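Local coordinates for protein transcriptional regulator, MarR family (Bacillus cereus, PDB 4XRF) that probably binds DNA as a winged helix-turn-helix transcriptional regulator of the MarR family, at residues Glu21-Gln25 / Arg108-Ile112; Ala28-Thr32 / Arg100-Ala104; Ala47-Leu53 / Val88-Glu92. One frame throughout, in Å; residues are numbered along the deposited sequence.

Interaction 1. Residues Glu21-Gln25 / Arg108-Ile112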
loop_
_atom_site.group_PDB
_atom_site.type_symbol
_atom_site.label_atom_id
_atom_site.label_comp_id
_atom_site.label_asym_id
_atom_site.label_seq_id
_atom_site.Cartn_x
_atom_site.Cartn_y
_atom_site.Cartn_z
ATOM N N GLU A 21 8.060 -1.136 -7.781
ATOM C CA GLU A 21 8.727 -2.080 -8.662
ATOM C C GLU A 21 8.106 -3.477 -8.537
ATOM O O GLU A 21 8.039 -4.219 -9.508
ATOM C CB GLU A 21 10.241 -2.120 -8.393
ATOM C CG GLU A 21 10.958 -0.763 -8.377
ATOM C CD GLU A 21 10.910 -0.021 -9.692
ATOM O OE1 GLU A 21 10.538 -0.630 -10.717
ATOM O OE2 GLU A 21 11.250 1.188 -9.707
ATOM N N LEU A 22 7.608 -3.804 -7.349
ATOM C CA LEU A 22 7.020 -5.113 -7.101
ATOM C C LEU A 22 5.627 -5.187 -7.706
ATOM O O LEU A 22 5.192 -6.255 -8.132
ATOM C CB LEU A 22 6.986 -5.436 -5.594
ATOM C CG LEU A 22 8.114 -6.249 -4.936
ATOM C CD1 LEU A 22 9.300 -6.546 -5.841
ATOM C CD2 LEU A 22 8.592 -5.569 -3.663
ATOM N N LEU A 23 4.926 -4.059 -7.754
ATOM C CA LEU A 23 3.630 -4.034 -8.434
ATOM C C LEU A 23 3.824 -4.255 -9.942
ATOM O O LEU A 23 3.052 -4.982 -10.568
ATOM C CB LEU A 23 2.851 -2.745 -8.144
ATOM C CG LEU A 23 1.538 -2.507 -8.915
ATOM C CD1 LEU A 23 0.518 -3.633 -8.707
ATOM C CD2 LEU A 23 0.937 -1.155 -8.552
ATOM N N GLU A 24 4.863 -3.646 -10.512
ATOM C CA GLU A 24 5.217 -3.891 -11.913
ATOM C C GLU A 24 5.480 -5.383 -12.130
ATOM O O GLU A 24 5.000 -5.982 -13.089
ATOM C CB GLU A 24 6.447 -3.068 -12.312
ATOM C CG GLU A 24 6.740 -3.042 -13.818
ATOM C CD GLU A 24 7.464 -4.297 -14.315
ATOM O OE1 GLU A 24 8.012 -5.061 -13.489
ATOM O OE2 GLU A 24 7.492 -4.527 -15.545
ATOM N N GLN A 25 6.250 -5.979 -11.227
ATOM C CA GLN A 25 6.605 -7.377 -11.362
ATOM C C GLN A 25 5.373 -8.292 -11.278
ATOM O O GLN A 25 5.249 -9.234 -12.066
ATOM C CB GLN A 25 7.679 -7.761 -10.338
ATOM C CG GLN A 25 8.222 -9.169 -10.518
ATOM C CD GLN A 25 9.574 -9.330 -9.855
ATOM O OE1 GLN A 25 10.613 -8.947 -10.408
ATOM N NE2 GLN A 25 9.561 -9.885 -8.655
ATOM N N ARG A 108 11.325 -10.436 -15.118
ATOM C CA ARG A 108 11.630 -9.861 -13.799
ATOM C C ARG A 108 11.900 -8.360 -13.891
ATOM O O ARG A 108 12.437 -7.888 -14.890
ATOM C CB ARG A 108 12.830 -10.565 -13.153
ATOM C CG ARG A 108 14.146 -10.411 -13.909
ATOM C CD ARG A 108 15.328 -10.913 -13.093
ATOM N NE ARG A 108 15.224 -12.334 -12.730
ATOM C CZ ARG A 108 14.878 -12.788 -11.526
ATOM N NH1 ARG A 108 14.586 -11.943 -10.542
ATOM N NH2 ARG A 108 14.824 -14.093 -11.299
ATOM N N ASN A 109 11.528 -7.624 -12.843
ATOM C CA ASN A 109 11.746 -6.179 -12.808
ATOM C C ASN A 109 13.247 -5.855 -12.848
ATOM O O ASN A 109 14.018 -6.335 -12.009
ATOM C CB ASN A 109 11.051 -5.535 -11.598
ATOM C CG ASN A 109 11.237 -4.030 -11.562
ATOM O OD1 ASN A 109 10.354 -3.268 -11.974
ATOM N ND2 ASN A 109 12.406 -3.590 -11.113
ATOM N N GLU A 110 13.643 -5.056 -13.838
ATOM C CA GLU A 110 15.058 -4.765 -14.103
ATOM C C GLU A 110 15.670 -3.717 -13.174
ATOM O O GLU A 110 16.888 -3.697 -12.976
ATOM C CB GLU A 110 15.282 -4.369 -15.579
ATOM C CG GLU A 110 15.244 -5.549 -16.550
ATOM C CD GLU A 110 16.408 -6.523 -16.366
ATOM O OE1 GLU A 110 17.556 -6.147 -16.699
ATOM O OE2 GLU A 110 16.176 -7.667 -15.902
ATOM N N HIS A 111 14.835 -2.841 -12.623
ATOM C CA HIS A 111 15.295 -1.868 -11.635
ATOM C C HIS A 111 15.782 -2.577 -10.356
ATOM O O HIS A 111 16.826 -2.213 -9.810
ATOM C CB HIS A 111 14.206 -0.828 -11.325
ATOM C CG HIS A 111 13.908 0.094 -12.470
ATOM N ND1 HIS A 111 14.260 1.428 -12.466
ATOM C CD2 HIS A 111 13.303 -0.128 -13.662
ATOM C CE1 HIS A 111 13.890 1.989 -13.606
ATOM N NE2 HIS A 111 13.305 1.067 -14.351
ATOM N N ILE A 112 15.039 -3.592 -9.901
ATOM C CA ILE A 112 15.416 -4.378 -8.715
ATOM C C ILE A 112 16.724 -5.127 -8.953
ATOM O O ILE A 112 17.587 -5.156 -8.073
ATOM C CB ILE A 112 14.301 -5.339 -8.247
ATOM C CG1 ILE A 112 13.110 -4.543 -7.716
ATOM C CG2 ILE A 112 14.803 -6.257 -7.124
ATOM C CD1 ILE A 112 11.842 -5.355 -7.562
#
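Residues Glu21-Gln25 form one continuous helical run, and the backbone bond from Gln25 N to Glu21 O (3.0 Å) puts the side chains of these two residues on the same flank. Glu21 aims its CA-to-CB bond at the 108-112 segment: its CB rests 3.7 Å from Ile112 CD1, while its carboxylate oxygen OE1 reaches to 3.7 Å from CB of His111. The CA-to-CB bond of Leu22 points away from 108-112, yet the end of the side chain comes nearer, so that Leu22 CD1 closes to 3.3 Å from Ile112 CD1, a tight apolar contact. The side chain of Leu22 also lies about 4 Å, nearest atoms, from a bound lauric acid, so this packing borders a ligand-occupied pocket. Glu24 brings its carboxylate beside Asn109, the N-cap residue of helix 110-116. Gln25 makes the directional link: Asn109 N donates to Gln25 OE1 over 2.9 Å at 168°, nearly straight, and here the backbones come nearest, with Gln25 CA and Asn109 CA 5.5 Å apart. A side-chain acceptor from the long helix thus satisfies a backbone NH just ahead of the short one. Arg108 directs its polar end elsewhere, forming a salt bridge with Asp5 of the second subunit, whose Gln8 also packs on Leu22 and Ile112. In the MarR fold the contact therefore fastens the C-terminal part of helix 4-29 to the start of helix 110-116, beside helix 33-45, where Pro33 touches Leu22 and Phe36 touches Arg108.

Interaction 2. Residues Ala28-Thr32 / Arg100-Ala104; sequences ATGLT and RVEEA. With PO4 (phosphate ion), chain I.
Build Ala28-Thr29 as the last two residues of helix 4-29 and end it at Gly30, whose left-handed backbone (phi 73°, psi 17°) turns the chain into extended Leu31 (-132°/142°) and Thr32 (-77°/162°). Set Arg100-Ala104 as regular helix, with Ala104 N bonded to Arg100 O at 2.8 Å, and bring Thr29 CA to 5.0 Å from Ala104 CA. Thr29 CG2 then meets Ala104 CA at 3.7 Å, and Leu31 CD1 meets Ala104 CB at 4.0 Å. Arg100 takes chi1 t followed by chi2, chi3 and chi4 near +77°, a curled path that delivers NH1 to the carbonyls at the helix end: NH1 donates to Thr29 O (3.3 Å, 136°) and weakly to Gly30 O (3.4 Å, 125°). A CB on Gly30 would fall 2.7 Å from Arg100 NH1, so the close approach depends on its absence. Gly30 O also receives Gln74 NE2. The other guanidinium donors face a phosphate, probably from the crystallisation liquor: Arg100 NE reaches its O2 at 3.1 Å and Arg100 NH2 its O1 at 2.6 Å, both nearly linear. NH2 additionally bonds Gln74 OE1. Arg100 of the third subunit shares this phosphate, which accompanies the close like charges. Thr29 OG1, chi1 p, bonds Gln25 O and weakly accepts Leu31 N (3.4 Å). Thr32 N is taken by Gln35 OE1, while the Thr32 side chain N-caps helix 33-45. The whole is a glycine-terminated helix end with arginine-bound carbonyls, leading through two extended residues into an N-capped helix at the entry to the winged helix-turn-helix of a MarR protein.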
loop_
_atom_site.group_PDB
_atom_site.type_symbol
_atom_site.label_atom_id
_atom_site.label_comp_id
_atom_site.label_asym_id
_atom_site.label_seq_id
_atom_site.Cartn_x
_atom_site.Cartn_y
_atom_site.Cartn_z
ATOM N N ALA A 28 3.667 -7.995 -14.516
ATOM C CA ALA A 28 4.396 -8.603 -15.620
ATOM C C ALA A 28 4.446 -10.137 -15.549
ATOM O O ALA A 28 4.643 -10.794 -16.571
ATOM C CB ALA A 28 5.801 -7.997 -15.743
ATOM N N THR A 29 4.244 -10.701 -14.358
ATOM C CA THR A 29 4.458 -12.133 -14.154
ATOM C C THR A 29 3.229 -12.874 -13.619
ATOM O O THR A 29 3.168 -14.091 -13.721
ATOM C CB THR A 29 5.653 -12.416 -13.205
ATOM O OG1 THR A 29 5.356 -11.914 -11.896
ATOM C CG2 THR A 29 6.927 -11.751 -13.726
ATOM N N GLY A 30 2.269 -12.144 -13.046
ATOM C CA GLY A 30 1.097 -12.733 -12.374
ATOM C C GLY A 30 1.382 -13.384 -11.023
ATOM O O GLY A 30 0.572 -14.173 -10.526
ATOM N N LEU A 31 2.535 -13.053 -10.436
ATOM C CA LEU A 31 2.975 -13.625 -9.159
ATOM C C LEU A 31 3.465 -12.574 -8.169
ATOM O O LEU A 31 4.125 -11.640 -8.553
ATOM C CB LEU A 31 4.111 -14.640 -9.398
ATOM C CG LEU A 31 3.816 -15.776 -10.398
ATOM C CD1 LEU A 31 5.102 -16.407 -10.935
ATOM C CD2 LEU A 31 2.874 -16.825 -9.795
ATOM N N THR A 32 3.157 -12.746 -6.887
ATOM C CA THR A 32 3.835 -11.985 -5.840
ATOM C C THR A 32 5.219 -12.622 -5.630
ATOM O O THR A 32 5.450 -13.763 -6.058
ATOM C CB THR A 32 3.094 -12.062 -4.502
ATOM O OG1 THR A 32 3.180 -13.400 -4.021
ATOM C CG2 THR A 32 1.629 -11.703 -4.656
ATOM N N ARG A 100 5.056 -20.818 -16.352
ATOM C CA ARG A 100 4.968 -19.526 -15.663
ATOM C C ARG A 100 6.291 -19.121 -14.996
ATOM O O ARG A 100 6.699 -17.972 -15.100
ATOM C CB ARG A 100 3.824 -19.482 -14.635
ATOM C CG ARG A 100 3.590 -18.085 -14.060
ATOM C CD ARG A 100 2.845 -17.145 -15.029
ATOM N NE ARG A 100 1.431 -17.488 -15.038
ATOM C CZ ARG A 100 0.560 -17.142 -14.086
ATOM N NH1 ARG A 100 0.933 -16.387 -13.055
ATOM N NH2 ARG A 100 -0.700 -17.559 -14.158
ATOM N N VAL A 101 6.961 -20.061 -14.327
ATOM C CA VAL A 101 8.200 -19.723 -13.627
ATOM C C VAL A 101 9.325 -19.300 -14.606
ATOM O O VAL A 101 10.035 -18.317 -14.353
ATOM C CB VAL A 101 8.593 -20.792 -12.558
ATOM C CG1 VAL A 101 9.041 -22.105 -13.185
ATOM C CG2 VAL A 101 9.627 -20.248 -11.590
ATOM N N GLU A 102 9.424 -19.980 -15.750
ATOM C CA GLU A 102 10.375 -19.607 -16.808
ATOM C C GLU A 102 10.071 -18.238 -17.416
ATOM O O GLU A 102 10.972 -17.414 -17.602
ATOM C CB GLU A 102 10.412 -20.667 -17.911
ATOM C CG GLU A 102 10.965 -22.010 -17.456
ATOM C CD GLU A 102 10.918 -23.070 -18.547
ATOM O OE1 GLU A 102 10.982 -22.709 -19.744
ATOM O OE2 GLU A 102 10.824 -24.265 -18.211
ATOM N N GLU A 103 8.800 -18.002 -17.728
ATOM C CA GLU A 103 8.342 -16.698 -18.194
ATOM C C GLU A 103 8.636 -15.596 -17.160
ATOM O O GLU A 103 9.180 -14.553 -17.505
ATOM C CB GLU A 103 6.851 -16.777 -18.527
ATOM C CG GLU A 103 6.154 -15.443 -18.766
ATOM C CD GLU A 103 4.641 -15.591 -18.685
ATOM O OE1 GLU A 103 4.033 -16.003 -19.703
ATOM O OE2 GLU A 103 4.066 -15.314 -17.599
ATOM N N ALA A 104 8.302 -15.850 -15.894
ATOM C CA ALA A 104 8.600 -14.920 -14.801
ATOM C C ALA A 104 10.091 -14.573 -14.666
ATOM O O ALA A 104 10.445 -13.431 -14.363
ATOM C CB ALA A 104 8.061 -15.456 -13.480
HETATM P P PO4 I . -0.995 -19.003 -17.486
HETATM O O1 PO4 I . -1.569 -19.123 -16.096
HETATM O O2 PO4 I . 0.482 -19.142 -17.452
HETATM O O3 PO4 I . -1.382 -17.616 -18.042
HETATM O O4 PO4 I . -1.644 -20.039 -18.396
#

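Interaction 3. Residues Ala47-Leu53 / Val88-Glu92. With PO4 (phosphate ion), chain D.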
loop_
_atom_site.group_PDB
_atom_site.type_symbol
_atom_site.label_atom_id
_atom_site.label_comp_id
_atom_site.label_asym_id
_atom_site.label_seq_id
_atom_site.Cartn_x
_atom_site.Cartn_y
_atom_site.Cartn_z
ATOM N N ALA A 47 8.593 -32.116 -6.946
ATOM C CA ALA A 47 7.564 -32.300 -5.914
ATOM C C ALA A 47 8.150 -32.327 -4.502
ATOM O O ALA A 47 9.071 -33.103 -4.211
ATOM C CB ALA A 47 6.773 -33.589 -6.172
ATOM N N SER A 48 7.583 -31.509 -3.619
ATOM C CA SER A 48 8.081 -31.385 -2.250
ATOM C C SER A 48 6.944 -31.326 -1.225
ATOM O O SER A 48 5.831 -30.905 -1.556
ATOM C CB SER A 48 8.939 -30.111 -2.129
ATOM O OG SER A 48 9.774 -29.920 -3.266
ATOM N N ARG A 49 7.236 -31.725 0.014
ATOM C CA ARG A 49 6.298 -31.569 1.118
ATOM C C ARG A 49 5.978 -30.108 1.396
ATOM O O ARG A 49 6.864 -29.237 1.308
ATOM C CB ARG A 49 6.828 -32.230 2.403
ATOM C CG ARG A 49 6.773 -33.754 2.405
ATOM C CD ARG A 49 7.283 -34.316 3.736
ATOM N NE ARG A 49 8.701 -34.006 3.876
ATOM C CZ ARG A 49 9.326 -33.761 5.023
ATOM N NH1 ARG A 49 8.669 -33.762 6.186
ATOM N NH2 ARG A 49 10.624 -33.506 4.997
ATOM N N ALA A 50 4.716 -29.854 1.750
ATOM C CA ALA A 50 4.258 -28.505 2.105
ATOM C C ALA A 50 5.010 -28.018 3.345
ATOM O O ALA A 50 5.335 -26.855 3.452
ATOM C CB ALA A 50 2.748 -28.487 2.346
ATOM N N THR A 51 5.293 -28.914 4.281
ATOM C CA THR A 51 6.082 -28.541 5.467
ATOM C C THR A 51 7.520 -28.099 5.117
ATOM O O THR A 51 8.045 -27.190 5.738
ATOM C CB THR A 51 6.065 -29.641 6.534
ATOM O OG1 THR A 51 6.482 -30.868 5.937
ATOM C CG2 THR A 51 4.637 -29.823 7.094
ATOM N N THR A 52 8.135 -28.716 4.110
ATOM C CA THR A 52 9.451 -28.293 3.624
ATOM C C THR A 52 9.411 -26.888 2.965
ATOM O O THR A 52 10.314 -26.068 3.167
ATOM C CB THR A 52 10.039 -29.327 2.640
ATOM O OG1 THR A 52 10.139 -30.609 3.279
ATOM C CG2 THR A 52 11.417 -28.913 2.157
ATOM N N LEU A 53 8.371 -26.617 2.181
ATOM C CA LEU A 53 8.166 -25.290 1.628
ATOM C C LEU A 53 8.087 -24.238 2.739
ATOM O O LEU A 53 8.766 -23.211 2.665
ATOM C CB LEU A 53 6.900 -25.257 0.774
ATOM C CG LEU A 53 6.924 -26.027 -0.549
ATOM C CD1 LEU A 53 5.552 -25.941 -1.213
ATOM C CD2 LEU A 53 8.006 -25.491 -1.483
ATOM N N VAL A 88 0.791 -36.851 4.862
ATOM C CA VAL A 88 1.865 -36.275 4.050
ATOM C C VAL A 88 1.255 -35.537 2.863
ATOM O O VAL A 88 0.693 -36.167 1.968
ATOM C CB VAL A 88 2.818 -37.361 3.531
ATOM C CG1 VAL A 88 3.943 -36.745 2.723
ATOM C CG2 VAL A 88 3.372 -38.193 4.699
ATOM N N VAL A 89 1.395 -34.210 2.867
ATOM C CA VAL A 89 0.859 -33.318 1.828
ATOM C C VAL A 89 2.001 -32.934 0.889
ATOM O O VAL A 89 2.993 -32.318 1.317
ATOM C CB VAL A 89 0.244 -32.046 2.461
ATOM C CG1 VAL A 89 -0.350 -31.117 1.397
ATOM C CG2 VAL A 89 -0.795 -32.396 3.526
ATOM N N ILE A 90 1.858 -33.312 -0.381
ATOM C CA ILE A 90 2.857 -33.037 -1.402
ATOM C C ILE A 90 2.378 -31.951 -2.386
ATOM O O ILE A 90 1.240 -32.000 -2.877
ATOM C CB ILE A 90 3.206 -34.298 -2.215
ATOM C CG1 ILE A 90 3.513 -35.495 -1.305
ATOM C CG2 ILE A 90 4.344 -34.010 -3.194
ATOM C CD1 ILE A 90 4.748 -35.347 -0.453
ATOM N N ILE A 91 3.266 -30.995 -2.672
ATOM C CA ILE A 91 3.015 -29.938 -3.644
ATOM C C ILE A 91 3.912 -30.144 -4.868
ATOM O O ILE A 91 5.103 -30.458 -4.748
ATOM C CB ILE A 91 3.237 -28.519 -3.049
ATOM C CG1 ILE A 91 2.601 -28.382 -1.653
ATOM C CG2 ILE A 91 2.742 -27.435 -4.007
ATOM C CD1 ILE A 91 1.122 -28.702 -1.577
ATOM N N GLU A 92 3.325 -29.956 -6.042
ATOM C CA GLU A 92 3.985 -30.242 -7.296
ATOM C C GLU A 92 3.637 -29.181 -8.334
ATOM O O GLU A 92 2.487 -28.787 -8.449
ATOM C CB GLU A 92 3.495 -31.586 -7.802
ATOM C CG GLU A 92 4.227 -32.068 -9.026
ATOM C CD GLU A 92 3.856 -33.492 -9.377
ATOM O OE1 GLU A 92 2.760 -33.713 -9.945
ATOM O OE2 GLU A 92 4.662 -34.388 -9.078
HETATM P P PO4 D . 10.223 -33.181 9.358
HETATM O O1 PO4 D . 10.298 -34.655 9.405
HETATM O O2 PO4 D . 10.231 -32.602 10.780
HETATM O O3 PO4 D . 11.348 -32.604 8.574
HETATM O O4 PO4 D . 8.871 -32.745 8.712
HETATM O O HOH W 1 3.780 -31.849 4.149
#
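At the apolar centre of this winged-helix element, Ile91 CG1 lies 4.0 Å from Ala50 CB and 3.9 Å from Leu53 CD1, which packs the first turn of helix 50-57 against strand 89-93. Ala50 CB also approaches Val89 CG1 (4.2 Å). Leu42 of helix 33-45 and Ile68 of helix 61-73 touch both Ile91 and Leu53, making this patch part of the core beneath the wing. On the face opposite Ile91, Ile90 is flanked by Ala47, whose CB is 3.9 Å from Ile90 CG2, and by Arg49, whose CG is 3.8 Å from Ile90 CD1. The backbones join antiparallel. Ser48 and Ile91 are a hydrogen-bonded pair, Ser48 N to Ile91 O at 2.9 Å and Ile91 N to Ser48 O at 2.8 Å; Arg49 and Ile90 follow as a non-hydrogen-bonded pair. The next bond, Ala50 N to Val89 O (3.0 Å, 163°), carries the register into the helix, whose first turn is closed by Leu53 N donating to Arg49 O at 3.1 Å. Strand 77-81 pairs with 89-93 on its other edge, completing the three-stranded sheet. Toward solvent, a water donates to Val89 O at 3.0 Å. Outermost, the Arg49 guanidinium extends to a phosphate ion, probably from the crystallisation liquor, with Arg49 NH1 2.7 Å from phosphate O4.

Followed from the N terminus, the chain opens all three contacts before closing any. Helix 4-29 supplies 21-25 and, at its end, the turn 28-32; strand 48-49 and the start of helix 50-57 supply the first half of interaction 3. Closure then runs in reverse order: strand 89-93 completes interaction 3, helix 95-106 completes interaction 2, and the start of helix 110-116 completes interaction 1. The loops are therefore nested without crossing. Interactions 1 and 2, with centres about 11 Å apart, join helix 4-29 to two successive helices that follow the wing, 95-106 and 110-116. Interaction 3, its centre about 28 Å from that of interaction 1, ties the wing to the helix-turn-helix.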